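Local coordinates for protein sulfite dehydrogenase (Paracoccus pantotrophus, PDB 2XTS) that oxidises protein-bound sulfane sulfur in the Sox system, using a molybdenum cofactor and passing electrons on to heme c, at residues G129-E134 with V384-I389; G135-Q140 with S272-I277; S266-P271 with Q374-K379; L284-L289 with L329-D334; I297-V302 with Q341-D346. All blocks are in the same frame, centred on the assembly; numbering follows the deposited sequence. Where two conformers were deposited one is given.

Interaction 1 (G129-E134 with V384-I389); sequences GGAQLE and VENVEI
N386 lays its amide across the methyl of A131, with ND2 3.7 Å from A131 CB and OD1 at nearly the same distance. Its CG sits anti to the backbone N (chi1 177°), so the amide reaches off the strand toward the 129-134 loop. There N386 ND2 donates to L133 O at 2.8 Å. The bond is fairly straight, lies in the carbonyl plane and stays close to the plane of the amide itself. The same ND2 also donates to E127 OE1, while E127 OE2 takes the backbone N-H groups of Q132 and L133, so one carboxylate binds both the loop backbone and N386 ND2. Strand 384-389 is, within this chain, an outermost strand of the eight-stranded antiparallel sheet in the dimerisation domain; the loop belongs to the molybdopterin-binding domain. Beyond N386, a strand of the cytochrome chain pairs with V387-I389 and continues the sheet. At the other end E388 reaches out with an extended chain, and its OE2 comes to 3.3 Å from G130 CA. That oxygen is salt-bridged to K355 and R359. E388 OE1 accepts from a water at 2.7 Å, which makes a weak second bond to G129 O.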
# COMPACT_ATOMS: atom_id res chain seq x y z
N GLY A 129 9.34 30.96 8.70
CA GLY A 129 9.86 32.31 8.54
C GLY A 129 9.79 32.82 7.12
O GLY A 129 10.37 33.88 6.82
N GLY A 130 9.11 32.11 6.23
CA GLY A 130 9.04 32.50 4.82
C GLY A 130 8.87 31.32 3.91
O GLY A 130 8.46 30.25 4.34
N ALA A 131 9.07 31.53 2.62
CA ALA A 131 8.98 30.50 1.59
C ALA A 131 10.40 30.10 1.22
O ALA A 131 11.17 30.93 0.75
CB ALA A 131 8.24 31.05 0.40
N GLN A 132 10.78 28.86 1.52
CA GLN A 132 12.18 28.46 1.38
C GLN A 132 12.37 27.35 0.35
O GLN A 132 13.22 27.49 -0.50
CB GLN A 132 12.78 28.05 2.73
CG GLN A 132 12.86 29.21 3.75
CD GLN A 132 13.87 28.99 4.85
OE1 GLN A 132 14.39 27.89 5.03
NE2 GLN A 132 14.14 30.04 5.60
N LEU A 133 11.60 26.28 0.42
CA LEU A 133 11.83 25.12 -0.45
C LEU A 133 10.75 25.05 -1.54
O LEU A 133 9.64 25.50 -1.35
CB LEU A 133 11.92 23.80 0.35
CG LEU A 133 13.09 23.66 1.34
CD1 LEU A 133 12.95 22.42 2.15
CD2 LEU A 133 14.40 23.63 0.62
N GLU A 134 11.13 24.49 -2.68
CA GLU A 134 10.31 24.52 -3.88
C GLU A 134 9.71 23.15 -4.19
O GLU A 134 10.36 22.30 -4.82
CB GLU A 134 11.20 24.97 -5.04
CG GLU A 134 11.81 26.37 -4.85
CD GLU A 134 12.86 26.70 -5.89
OE1 GLU A 134 12.58 26.46 -7.08
OE2 GLU A 134 13.95 27.18 -5.50
N VAL A 384 4.75 26.90 -11.38
CA VAL A 384 4.07 27.04 -10.10
C VAL A 384 5.11 27.32 -9.03
O VAL A 384 6.12 26.62 -8.96
CB VAL A 384 3.27 25.76 -9.77
CG1 VAL A 384 2.55 25.89 -8.46
CG2 VAL A 384 2.29 25.42 -10.89
N GLU A 385 4.86 28.32 -8.17
CA GLU A 385 5.81 28.70 -7.13
C GLU A 385 5.22 28.63 -5.73
O GLU A 385 4.05 28.92 -5.49
CB GLU A 385 6.28 30.15 -7.36
CG GLU A 385 7.29 30.33 -8.49
CD GLU A 385 7.95 31.70 -8.51
OE1 GLU A 385 8.09 32.30 -7.43
OE2 GLU A 385 8.36 32.14 -9.60
N ASN A 386 6.09 28.28 -4.78
CA ASN A 386 5.86 28.47 -3.37
C ASN A 386 6.08 29.94 -3.03
O ASN A 386 7.18 30.47 -3.26
CB ASN A 386 6.87 27.63 -2.58
CG ASN A 386 6.76 27.82 -1.09
OD1 ASN A 386 5.78 28.37 -0.59
ND2 ASN A 386 7.81 27.43 -0.37
N VAL A 387 5.02 30.60 -2.58
CA VAL A 387 5.04 32.00 -2.18
C VAL A 387 4.35 32.20 -0.86
O VAL A 387 3.57 31.36 -0.46
CB VAL A 387 4.37 32.92 -3.25
CG1 VAL A 387 5.09 32.78 -4.59
CG2 VAL A 387 2.90 32.65 -3.39
N GLU A 388 4.64 33.32 -0.19
CA GLU A 388 3.73 33.89 0.81
C GLU A 388 3.06 35.09 0.19
O GLU A 388 3.64 35.75 -0.67
CB GLU A 388 4.45 34.35 2.08
CG GLU A 388 5.03 33.23 2.87
CD GLU A 388 5.45 33.62 4.28
OE1 GLU A 388 5.48 34.82 4.61
OE2 GLU A 388 5.80 32.74 5.08
N ILE A 389 1.85 35.36 0.65
CA ILE A 389 1.12 36.55 0.26
C ILE A 389 0.62 37.27 1.51
O ILE A 389 0.40 36.66 2.56
CB ILE A 389 -0.06 36.23 -0.69
CG1 ILE A 389 -1.04 35.23 -0.08
CG2 ILE A 389 0.47 35.80 -2.05
CD1 ILE A 389 -2.30 35.07 -0.93
O HOH W 1 7.51 35.74 6.11

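Interaction 2 (G135-Q140 with S272-I277); sequences GCQYTQ and SPQVPI
Q274 leaves its backbone with CG anti to the carbonyl carbon (chi1 -65°) and then runs out extended toward the start of helix 136-140. On the way Q274 CG passes 4.1 Å from G135 CA, the N-cap position, and Q274 CD lies 3.9 Å from Q137 CB. At the tip Q274 OE1 takes the backbone N-H of Q137 on an in-plane lone pair, a rather long bond of 3.3 Å to Q137 N. Q274 NE2 donates a hydrogen bond to Q137 OE1 at 2.9 Å, again on a lone pair and close to the plane of the Q274 amide. The two glutamine chains cross at about a right angle, with their amide planes turned 34° apart. Behind the amide a single water is held by four groups: it accepts from C136 N and Q274 N and donates to Q274 OE1 and S272 OG, which is also hydrogen-bonded to T269 O. P273, next in the type I turn S272-V275, rests CB 3.7 Å from G135 N. The contact joins the first turn of a helix in the molybdopterin-binding domain to a loop of the dimerisation domain, beside the cytochrome chain, whose A193 O accepts from both Y138 OH and Q274 NE2. A buried primary amide thus has both ends satisfied, and with the water it serves two N-H groups of the helix start, at C136 and Q137.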
# COMPACT_ATOMS: atom_id res chain seq x y z
N GLY A 135 8.48 22.93 -3.73
CA GLY A 135 7.79 21.67 -3.96
C GLY A 135 7.13 21.16 -2.71
O GLY A 135 7.77 21.12 -1.67
N CYS A 136 5.90 20.67 -2.83
CA CYS A 136 5.22 20.12 -1.68
C CYS A 136 5.89 18.86 -1.14
O CYS A 136 5.74 18.56 0.04
CB CYS A 136 3.72 19.89 -1.93
SG CYS A 136 3.35 18.73 -3.24
N GLN A 137 6.65 18.13 -1.95
CA GLN A 137 7.45 17.04 -1.39
C GLN A 137 8.29 17.57 -0.23
O GLN A 137 8.43 16.93 0.83
CB GLN A 137 8.38 16.46 -2.47
CG GLN A 137 9.34 15.44 -1.93
CD GLN A 137 9.86 14.48 -2.98
OE1 GLN A 137 9.91 14.84 -4.16
NE2 GLN A 137 10.24 13.28 -2.57
N TYR A 138 8.86 18.77 -0.42
CA TYR A 138 9.79 19.35 0.56
C TYR A 138 9.07 20.07 1.69
O TYR A 138 9.47 19.99 2.84
CB TYR A 138 10.79 20.29 -0.15
CG TYR A 138 11.48 19.59 -1.28
CD1 TYR A 138 12.44 18.62 -1.03
CD2 TYR A 138 11.12 19.83 -2.58
CE1 TYR A 138 13.03 17.94 -2.06
CE2 TYR A 138 11.69 19.12 -3.62
CZ TYR A 138 12.66 18.19 -3.35
OH TYR A 138 13.24 17.46 -4.35
N THR A 139 8.04 20.84 1.36
CA THR A 139 7.40 21.66 2.36
C THR A 139 6.28 20.96 3.14
O THR A 139 5.89 21.43 4.21
CB THR A 139 6.92 23.01 1.74
OG1 THR A 139 6.12 22.78 0.57
CG2 THR A 139 8.09 23.86 1.33
N GLN A 140 5.80 19.79 2.65
CA GLN A 140 4.76 19.03 3.32
C GLN A 140 5.02 17.52 3.35
O GLN A 140 4.18 16.79 3.85
CB GLN A 140 3.39 19.32 2.70
CG GLN A 140 2.73 20.67 3.08
CD GLN A 140 3.22 21.84 2.22
OE1 GLN A 140 3.78 21.66 1.15
NE2 GLN A 140 2.95 23.05 2.68
N SER A 272 1.50 22.07 -8.40
CA SER A 272 2.44 22.44 -7.35
C SER A 272 3.79 22.67 -8.04
O SER A 272 3.91 22.40 -9.24
CB SER A 272 2.52 21.36 -6.25
OG SER A 272 3.03 20.14 -6.77
N PRO A 273 4.82 23.13 -7.31
CA PRO A 273 6.05 23.48 -8.05
C PRO A 273 6.70 22.35 -8.86
O PRO A 273 7.26 22.62 -9.91
CB PRO A 273 6.99 23.97 -6.94
CG PRO A 273 6.03 24.59 -5.94
CD PRO A 273 4.83 23.66 -5.93
N GLN A 274 6.62 21.11 -8.38
CA GLN A 274 7.14 19.96 -9.10
C GLN A 274 6.16 19.42 -10.13
O GLN A 274 6.48 18.45 -10.80
CB GLN A 274 7.45 18.83 -8.11
CG GLN A 274 8.57 19.11 -7.12
CD GLN A 274 8.46 18.21 -5.91
OE1 GLN A 274 7.54 18.37 -5.11
NE2 GLN A 274 9.39 17.24 -5.79
N VAL A 275 4.94 19.97 -10.19
CA VAL A 275 3.89 19.50 -11.08
C VAL A 275 3.32 20.71 -11.84
O VAL A 275 2.20 21.18 -11.58
CB VAL A 275 2.75 18.78 -10.32
CG1 VAL A 275 1.78 18.11 -11.31
CG2 VAL A 275 3.29 17.78 -9.34
N PRO A 276 4.12 21.28 -12.74
CA PRO A 276 3.64 22.40 -13.55
C PRO A 276 2.52 22.02 -14.50
O PRO A 276 2.37 20.84 -14.83
CB PRO A 276 4.87 22.77 -14.36
CG PRO A 276 5.63 21.51 -14.47
CD PRO A 276 5.46 20.87 -13.14
N ILE A 277 1.74 23.01 -14.91
CA ILE A 277 0.71 22.80 -15.90
C ILE A 277 1.35 22.94 -17.27
O ILE A 277 1.73 24.04 -17.65
CB ILE A 277 -0.43 23.82 -15.77
CG1 ILE A 277 -0.94 23.88 -14.33
CG2 ILE A 277 -1.55 23.47 -16.75
CD1 ILE A 277 -1.95 25.01 -14.11
O HOH W 2 5.53 20.24 -5.78

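Interaction 3 (S266-P271 with Q374-K379); sequences SVITSP and QTWWVK
W376 turns its CG anti to the carbonyl carbon (chi1 -58°), and with chi2 at 133° the pyrrole edge of the indole faces strand 265-270. I268 places CG1 likewise (chi1 -69°), leaving CG2 anti to its backbone N, so that CB and CG2 lie beside the pyrrole. Strands 265-270 and 375-378 belong to the eight-stranded antiparallel sheet of the dimerisation domain but are not neighbours in it: 265-270 is an outer strand, whereas 375-378 lies between 338-346 and 384-389. Consistent with a strongly curled sheet, they come together through side chains and water rather than strand pairing. W376 NE1 donates to I268 O at 2.8 Å; the acceptor lies near the ring plane, while the donor stands above the plane of the carbonyl. I268 CB packs 3.9 Å from W376 CD1 as the two side chains run antiparallel alongside one another. Farther along the indole, V267 CG2 meets W376 CZ2 at 3.9 Å, crossing obliquely. One ring face carries Q374 CG, offset toward the rim. Two waters fill in between the backbones: one bridges S266 O and Q374 N, and the other accepts from I268 N and makes a weak bond to Q374 O. C136 from helix 136-140 and P273 also touch the indole, so this tryptophan lies where the two domains meet. The strand 265-270 has a classic beta bulge at T269 and S270, both facing S287, and P271 follows on a cis peptide bond, its carbonyl O 3.3 Å from W376 CD1.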
# COMPACT_ATOMS: atom_id res chain seq x y z
N SER A 266 -3.73 20.88 5.32
CA SER A 266 -3.94 20.46 3.94
C SER A 266 -2.89 21.03 3.04
O SER A 266 -2.25 22.03 3.35
CB SER A 266 -5.30 20.89 3.41
OG SER A 266 -5.37 22.29 3.20
N VAL A 267 -2.77 20.42 1.88
CA VAL A 267 -1.92 20.93 0.82
C VAL A 267 -2.44 20.45 -0.53
O VAL A 267 -2.84 19.30 -0.66
CB VAL A 267 -0.41 20.55 1.00
CG1 VAL A 267 -0.18 19.03 1.00
CG2 VAL A 267 0.45 21.26 -0.05
N ILE A 268 -2.43 21.34 -1.51
CA ILE A 268 -2.66 21.01 -2.91
C ILE A 268 -1.39 20.37 -3.47
O ILE A 268 -0.33 20.99 -3.52
CB ILE A 268 -3.08 22.26 -3.71
CG1 ILE A 268 -4.48 22.69 -3.26
CG2 ILE A 268 -3.07 21.95 -5.21
CD1 ILE A 268 -4.88 24.12 -3.70
N THR A 269 -1.49 19.11 -3.89
CA THR A 269 -0.34 18.38 -4.43
C THR A 269 -0.18 18.58 -5.92
O THR A 269 0.92 18.43 -6.43
CB THR A 269 -0.44 16.89 -4.06
OG1 THR A 269 -1.66 16.35 -4.55
CG2 THR A 269 -0.43 16.72 -2.55
N SER A 270 -1.25 18.93 -6.62
CA SER A 270 -1.13 19.35 -7.99
C SER A 270 -2.28 20.25 -8.39
O SER A 270 -3.39 20.03 -8.01
CB SER A 270 -1.08 18.16 -8.93
OG SER A 270 -2.35 17.58 -9.08
N PRO A 271 -1.96 21.32 -9.13
CA PRO A 271 -0.63 21.83 -9.49
C PRO A 271 0.19 22.16 -8.25
O PRO A 271 -0.35 22.48 -7.20
CB PRO A 271 -0.94 23.13 -10.27
CG PRO A 271 -2.33 23.07 -10.63
CD PRO A 271 -3.03 22.23 -9.59
N GLN A 374 -1.00 26.79 2.77
CA GLN A 374 0.00 26.91 1.72
C GLN A 374 -0.58 27.61 0.49
O GLN A 374 -1.72 27.34 0.11
CB GLN A 374 0.46 25.49 1.31
CG GLN A 374 1.45 25.47 0.15
CD GLN A 374 2.79 26.10 0.48
OE1 GLN A 374 3.24 27.07 -0.17
NE2 GLN A 374 3.43 25.59 1.49
N THR A 375 0.19 28.51 -0.11
CA THR A 375 -0.20 29.20 -1.33
C THR A 375 0.71 28.78 -2.47
O THR A 375 1.94 28.75 -2.31
CB THR A 375 -0.06 30.70 -1.16
OG1 THR A 375 -0.78 31.13 0.00
CG2 THR A 375 -0.58 31.48 -2.38
N TRP A 376 0.12 28.47 -3.62
CA TRP A 376 0.88 28.29 -4.85
C TRP A 376 0.55 29.41 -5.84
O TRP A 376 -0.63 29.67 -6.14
CB TRP A 376 0.54 26.98 -5.59
CG TRP A 376 0.73 25.72 -4.84
CD1 TRP A 376 -0.18 24.70 -4.79
CD2 TRP A 376 1.85 25.28 -4.04
NE1 TRP A 376 0.30 23.67 -4.03
CE2 TRP A 376 1.54 23.99 -3.56
CE3 TRP A 376 3.10 25.82 -3.73
CZ2 TRP A 376 2.40 23.28 -2.75
CZ3 TRP A 376 3.96 25.11 -2.93
CH2 TRP A 376 3.61 23.86 -2.45
N TRP A 377 1.59 30.05 -6.34
CA TRP A 377 1.43 31.00 -7.44
C TRP A 377 1.55 30.26 -8.77
O TRP A 377 2.62 29.78 -9.11
CB TRP A 377 2.48 32.10 -7.33
CG TRP A 377 2.43 33.15 -8.39
CD1 TRP A 377 1.34 33.61 -9.05
CD2 TRP A 377 3.54 33.91 -8.87
NE1 TRP A 377 1.70 34.63 -9.92
CE2 TRP A 377 3.04 34.84 -9.81
CE3 TRP A 377 4.90 33.93 -8.55
CZ2 TRP A 377 3.87 35.74 -10.48
CZ3 TRP A 377 5.73 34.83 -9.23
CH2 TRP A 377 5.21 35.72 -10.17
N VAL A 378 0.43 30.16 -9.48
CA VAL A 378 0.41 29.58 -10.82
C VAL A 378 0.57 30.72 -11.81
O VAL A 378 -0.25 31.63 -11.85
CB VAL A 378 -0.90 28.82 -11.11
CG1 VAL A 378 -0.91 28.23 -12.53
CG2 VAL A 378 -1.11 27.70 -10.09
N LYS A 379 1.62 30.66 -12.59
CA LYS A 379 1.96 31.71 -13.55
C LYS A 379 1.33 31.41 -14.91
O LYS A 379 0.87 30.30 -15.16
CB LYS A 379 3.48 31.88 -13.66
CG LYS A 379 4.09 32.28 -12.31
CD LYS A 379 5.59 32.51 -12.34
CE LYS A 379 6.36 31.22 -12.32
NZ LYS A 379 7.81 31.48 -12.17
O HOH W 3 -2.98 24.64 2.82
O HOH W 4 -2.41 24.10 -0.56

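Interaction 4 (L284-L289 with L329-D334); sequences LVISGL and LDIDWD
The indole-bearing side chain of W333 is approached by the methyl L284 CD2, which lies 4.1 Å from W333 CB and 4.0 Å from I331 CD1. The carboxylate of D330, the other flat group, brings OD1 to 3.5 Å from V285 CG2. Both sit on a regular antiparallel pair inside the eight-stranded sheet of the dimerisation domain, strands 284-289 and 329-333, whose directions lie 150° apart. Four backbone bonds tie them, two at each hydrogen-bonded pair: L284 with I331 and I286 with L329. The I331 N to L284 O bond is the straightest, nearly along the C=O axis at 3.0 Å. V285 and D330 form the non-hydrogen-bonded pair between, with their CA atoms 4.8 Å apart.

L284, I286, L329 and I331 share one face of the sheet. L284 CB lies 4.0 Å from I331 CG1, the two side chains alongside each other with the same heading, and I286 CD1 reaches diagonally to I331 CG2. M338 and L340 of strand 338-346 and I268 pack against this apolar layer. V285 and D330 point to the other face, where they meet F109 and P110 of the second subunit, consistent with the dimerising role of the domain. The second oxygen of D330 is salt-bridged to R314, and W333 NE1 donates to S336 O.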
# COMPACT_ATOMS: atom_id res chain seq x y z
N LEU A 284 -8.64 21.24 -15.75
CA LEU A 284 -7.51 21.08 -14.84
C LEU A 284 -8.00 20.45 -13.57
O LEU A 284 -8.97 20.94 -12.97
CB LEU A 284 -6.90 22.46 -14.53
CG LEU A 284 -5.68 22.52 -13.62
CD1 LEU A 284 -4.47 21.89 -14.27
CD2 LEU A 284 -5.40 23.95 -13.24
N VAL A 285 -7.32 19.39 -13.14
CA VAL A 285 -7.60 18.77 -11.85
C VAL A 285 -6.74 19.41 -10.76
O VAL A 285 -5.52 19.48 -10.87
CB VAL A 285 -7.30 17.25 -11.89
CG1 VAL A 285 -7.42 16.65 -10.47
CG2 VAL A 285 -8.23 16.55 -12.92
N ILE A 286 -7.40 19.94 -9.74
CA ILE A 286 -6.73 20.32 -8.50
C ILE A 286 -6.89 19.15 -7.54
O ILE A 286 -8.01 18.74 -7.24
CB ILE A 286 -7.30 21.63 -7.88
CG1 ILE A 286 -7.10 22.77 -8.91
CG2 ILE A 286 -6.67 21.88 -6.52
CD1 ILE A 286 -7.65 24.09 -8.47
N SER A 287 -5.77 18.60 -7.08
CA SER A 287 -5.77 17.43 -6.19
C SER A 287 -4.99 17.79 -4.93
O SER A 287 -4.00 18.52 -5.02
CB SER A 287 -5.07 16.26 -6.88
OG SER A 287 -5.10 15.10 -6.09
N GLY A 288 -5.40 17.25 -3.79
CA GLY A 288 -4.58 17.42 -2.62
C GLY A 288 -4.97 16.54 -1.46
O GLY A 288 -5.86 15.69 -1.55
N LEU A 289 -4.24 16.77 -0.37
CA LEU A 289 -4.38 16.00 0.85
C LEU A 289 -4.80 16.89 2.02
O LEU A 289 -4.36 18.03 2.14
CB LEU A 289 -3.06 15.33 1.23
CG LEU A 289 -2.64 14.18 0.33
CD1 LEU A 289 -1.16 13.88 0.52
CD2 LEU A 289 -3.54 12.99 0.58
N LEU A 329 -10.85 19.28 -6.83
CA LEU A 329 -11.70 20.31 -7.42
C LEU A 329 -11.31 20.41 -8.88
O LEU A 329 -10.14 20.60 -9.21
CB LEU A 329 -11.53 21.68 -6.74
CG LEU A 329 -12.44 22.82 -7.25
CD1 LEU A 329 -13.86 22.64 -6.72
CD2 LEU A 329 -11.93 24.21 -6.90
N ASP A 330 -12.30 20.23 -9.76
CA ASP A 330 -12.07 20.33 -11.18
C ASP A 330 -12.42 21.73 -11.64
O ASP A 330 -13.51 22.21 -11.35
CB ASP A 330 -12.89 19.27 -11.88
CG ASP A 330 -12.49 17.87 -11.44
OD1 ASP A 330 -11.32 17.52 -11.69
OD2 ASP A 330 -13.34 17.12 -10.88
N ILE A 331 -11.49 22.37 -12.34
CA ILE A 331 -11.75 23.71 -12.90
C ILE A 331 -11.48 23.77 -14.40
O ILE A 331 -10.91 22.85 -14.98
CB ILE A 331 -10.94 24.82 -12.15
CG1 ILE A 331 -9.44 24.75 -12.48
CG2 ILE A 331 -11.20 24.74 -10.65
CD1 ILE A 331 -8.66 26.02 -12.10
N ASP A 332 -11.88 24.89 -15.00
CA ASP A 332 -11.56 25.18 -16.39
C ASP A 332 -10.58 26.35 -16.38
O ASP A 332 -10.99 27.49 -16.19
CB ASP A 332 -12.87 25.51 -17.13
CG ASP A 332 -12.69 25.70 -18.62
OD1 ASP A 332 -11.54 25.79 -19.10
OD2 ASP A 332 -13.73 25.78 -19.31
N TRP A 333 -9.29 26.07 -16.58
CA TRP A 333 -8.26 27.11 -16.47
C TRP A 333 -8.19 27.96 -17.74
O TRP A 333 -7.93 27.44 -18.83
CB TRP A 333 -6.90 26.48 -16.16
CG TRP A 333 -5.81 27.50 -15.89
CD1 TRP A 333 -5.90 28.63 -15.12
CD2 TRP A 333 -4.49 27.48 -16.41
NE1 TRP A 333 -4.71 29.29 -15.12
CE2 TRP A 333 -3.81 28.61 -15.89
CE3 TRP A 333 -3.79 26.61 -17.25
CZ2 TRP A 333 -2.49 28.90 -16.22
CZ3 TRP A 333 -2.48 26.88 -17.55
CH2 TRP A 333 -1.83 28.02 -17.03
N ASP A 334 -8.44 29.27 -17.58
CA ASP A 334 -8.41 30.20 -18.71
C ASP A 334 -7.00 30.76 -18.99
O ASP A 334 -6.82 31.61 -19.84
CB ASP A 334 -9.44 31.34 -18.52
CG ASP A 334 -9.15 32.22 -17.32
OD1 ASP A 334 -8.11 32.03 -16.66
OD2 ASP A 334 -9.98 33.12 -17.05

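Interaction 5 (I297-V302 with Q341-D346); sequences ITRVDV and QSRAVD
D301 OD2 is gripped by two arginines and a water: R299 NH2 at 3.1 Å, R343 NH2 at 3.0 Å and a close water, with R299 NE adding a weak fourth bond. R299 comes side-on, NE to OD1 and NH2 to OD2, each oxygen using its syn lone pair. R343 arrives from above the carboxylate plane along an almost straight N-H (176°), and the two planes stand 72° apart. A bend at chi3 (69°) curls its guanidinium back toward D301. The water donates to OD2 and to R343 O and accepts from R343 NE. So much positive charge around one carboxylate should keep D301 ionised; in turn it probably eases the approach of R299 NH2 and R343 NH2, 4.5 Å apart. T312 donates to OD1, W310 makes a cation-pi contact with R343, and C164 O of the cytochrome chain accepts from R343 NH2, so the network lies at that interface.

V345 shares this face: its CG2 sits 3.7 Å above the centre of the R299 guanidinium. On the opposite face V300 and V302 pair with A344 and S342, and V300 CG1 touches S342 CB. Backbone bonds join D301 to R343 in both directions. Near the start of strand 297-302 the register slips by one: T298 N bonds V345 O at 2.9 Å, while R299 N makes a weak bond to the same oxygen. T298 and R299 opposite V345 form a classic beta bulge, here in a twisted antiparallel strand pair of the dimerisation domain's E-set, immunoglobulin-like sheet.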
# COMPACT_ATOMS: atom_id res chain seq x y z
N ILE A 297 -11.60 14.82 8.84
CA ILE A 297 -11.82 15.98 7.98
C ILE A 297 -13.29 15.98 7.57
O ILE A 297 -13.82 14.96 7.17
CB ILE A 297 -10.89 15.93 6.72
CG1 ILE A 297 -9.43 16.11 7.13
CG2 ILE A 297 -11.32 16.95 5.66
CD1 ILE A 297 -9.09 17.38 7.80
N THR A 298 -13.94 17.13 7.65
CA THR A 298 -15.32 17.26 7.22
C THR A 298 -15.45 17.97 5.90
O THR A 298 -16.37 17.70 5.16
CB THR A 298 -16.17 17.96 8.27
OG1 THR A 298 -15.60 19.23 8.59
CG2 THR A 298 -16.26 17.11 9.52
N ARG A 299 -14.54 18.89 5.59
CA ARG A 299 -14.48 19.51 4.28
C ARG A 299 -13.15 20.16 4.01
O ARG A 299 -12.36 20.40 4.93
CB ARG A 299 -15.63 20.47 4.03
CG ARG A 299 -15.43 21.86 4.49
CD ARG A 299 -16.62 22.75 4.09
NE ARG A 299 -16.29 24.14 4.32
CZ ARG A 299 -16.44 24.75 5.49
NH1 ARG A 299 -16.89 24.09 6.54
NH2 ARG A 299 -16.10 26.02 5.61
N VAL A 300 -12.90 20.39 2.73
CA VAL A 300 -11.77 21.17 2.28
C VAL A 300 -12.26 22.24 1.32
O VAL A 300 -12.96 21.94 0.37
CB VAL A 300 -10.67 20.32 1.60
CG1 VAL A 300 -9.47 21.19 1.25
CG2 VAL A 300 -10.29 19.12 2.48
N ASP A 301 -11.90 23.48 1.61
CA ASP A 301 -12.20 24.61 0.70
C ASP A 301 -10.94 24.93 -0.11
O ASP A 301 -9.83 24.83 0.41
CB ASP A 301 -12.66 25.83 1.48
CG ASP A 301 -13.94 25.59 2.25
OD1 ASP A 301 -14.78 24.77 1.85
OD2 ASP A 301 -14.09 26.24 3.31
N VAL A 302 -11.13 25.31 -1.37
CA VAL A 302 -10.06 25.68 -2.27
C VAL A 302 -10.29 27.11 -2.78
O VAL A 302 -11.43 27.48 -3.11
CB VAL A 302 -9.97 24.66 -3.41
CG1 VAL A 302 -9.04 25.16 -4.51
CG2 VAL A 302 -9.49 23.34 -2.89
N GLN A 341 -4.92 28.01 -2.87
CA GLN A 341 -4.85 27.66 -1.46
C GLN A 341 -5.89 26.59 -1.15
O GLN A 341 -6.94 26.54 -1.80
CB GLN A 341 -5.15 28.86 -0.58
CG GLN A 341 -4.19 30.02 -0.70
CD GLN A 341 -4.50 31.14 0.25
OE1 GLN A 341 -5.63 31.30 0.69
NE2 GLN A 341 -3.47 31.91 0.59
N SER A 342 -5.60 25.78 -0.14
CA SER A 342 -6.57 24.87 0.41
C SER A 342 -6.67 25.09 1.91
O SER A 342 -5.67 25.43 2.58
CB SER A 342 -6.23 23.43 0.06
OG SER A 342 -4.96 23.02 0.56
N ARG A 343 -7.87 24.88 2.44
CA ARG A 343 -8.16 25.12 3.86
C ARG A 343 -9.02 23.97 4.39
O ARG A 343 -10.18 23.82 3.97
CB ARG A 343 -8.89 26.45 4.02
CG ARG A 343 -9.27 26.85 5.42
CD ARG A 343 -9.97 28.21 5.37
NE ARG A 343 -11.29 28.14 4.74
CZ ARG A 343 -12.06 29.19 4.45
NH1 ARG A 343 -11.62 30.42 4.69
NH2 ARG A 343 -13.25 29.01 3.89
N ALA A 344 -8.44 23.16 5.29
CA ALA A 344 -9.15 22.03 5.88
C ALA A 344 -10.02 22.42 7.06
O ALA A 344 -9.68 23.34 7.81
CB ALA A 344 -8.16 21.00 6.34
N VAL A 345 -11.12 21.69 7.25
CA VAL A 345 -11.99 21.82 8.40
C VAL A 345 -12.16 20.42 8.96
O VAL A 345 -12.35 19.47 8.21
CB VAL A 345 -13.36 22.40 8.02
CG1 VAL A 345 -14.23 22.58 9.29
CG2 VAL A 345 -13.18 23.71 7.24
N ASP A 346 -12.03 20.28 10.28
CA ASP A 346 -12.24 18.97 10.89
C ASP A 346 -13.53 18.93 11.71
O ASP A 346 -14.22 19.94 11.89
CB ASP A 346 -11.01 18.46 11.66
CG ASP A 346 -10.74 19.18 12.96
OD1 ASP A 346 -11.70 19.65 13.61
OD2 ASP A 346 -9.55 19.21 13.33
O HOH W 5 -16.98 20.58 11.22
O HOH W 6 -12.28 25.63 4.90

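Interactions 1, 3, 4 and 5 all reach the eight-stranded sheet of the dimerisation domain, while interactions 1 and 2 fasten that domain to the molybdopterin-binding domain. Interactions 2 and 3 are closest, with centres 7 Å apart, and meet where P273 CD lies 3.4 Å from W376 CZ3. Strand pairing links 3 to 4 through T269 N and S287 O, and 1 to 3 through W377 N and E385 O. S266 OG and S342 OG join 3 to 5 at 2.8 Å. None is at the molybdenum site; the side chain of Q137 is about 13 Å from the bound molybdopterin at nearest atoms. Interactions 1, 2, 5 and, through W377, 3 touch the cytochrome chain; 4 faces the second subunit.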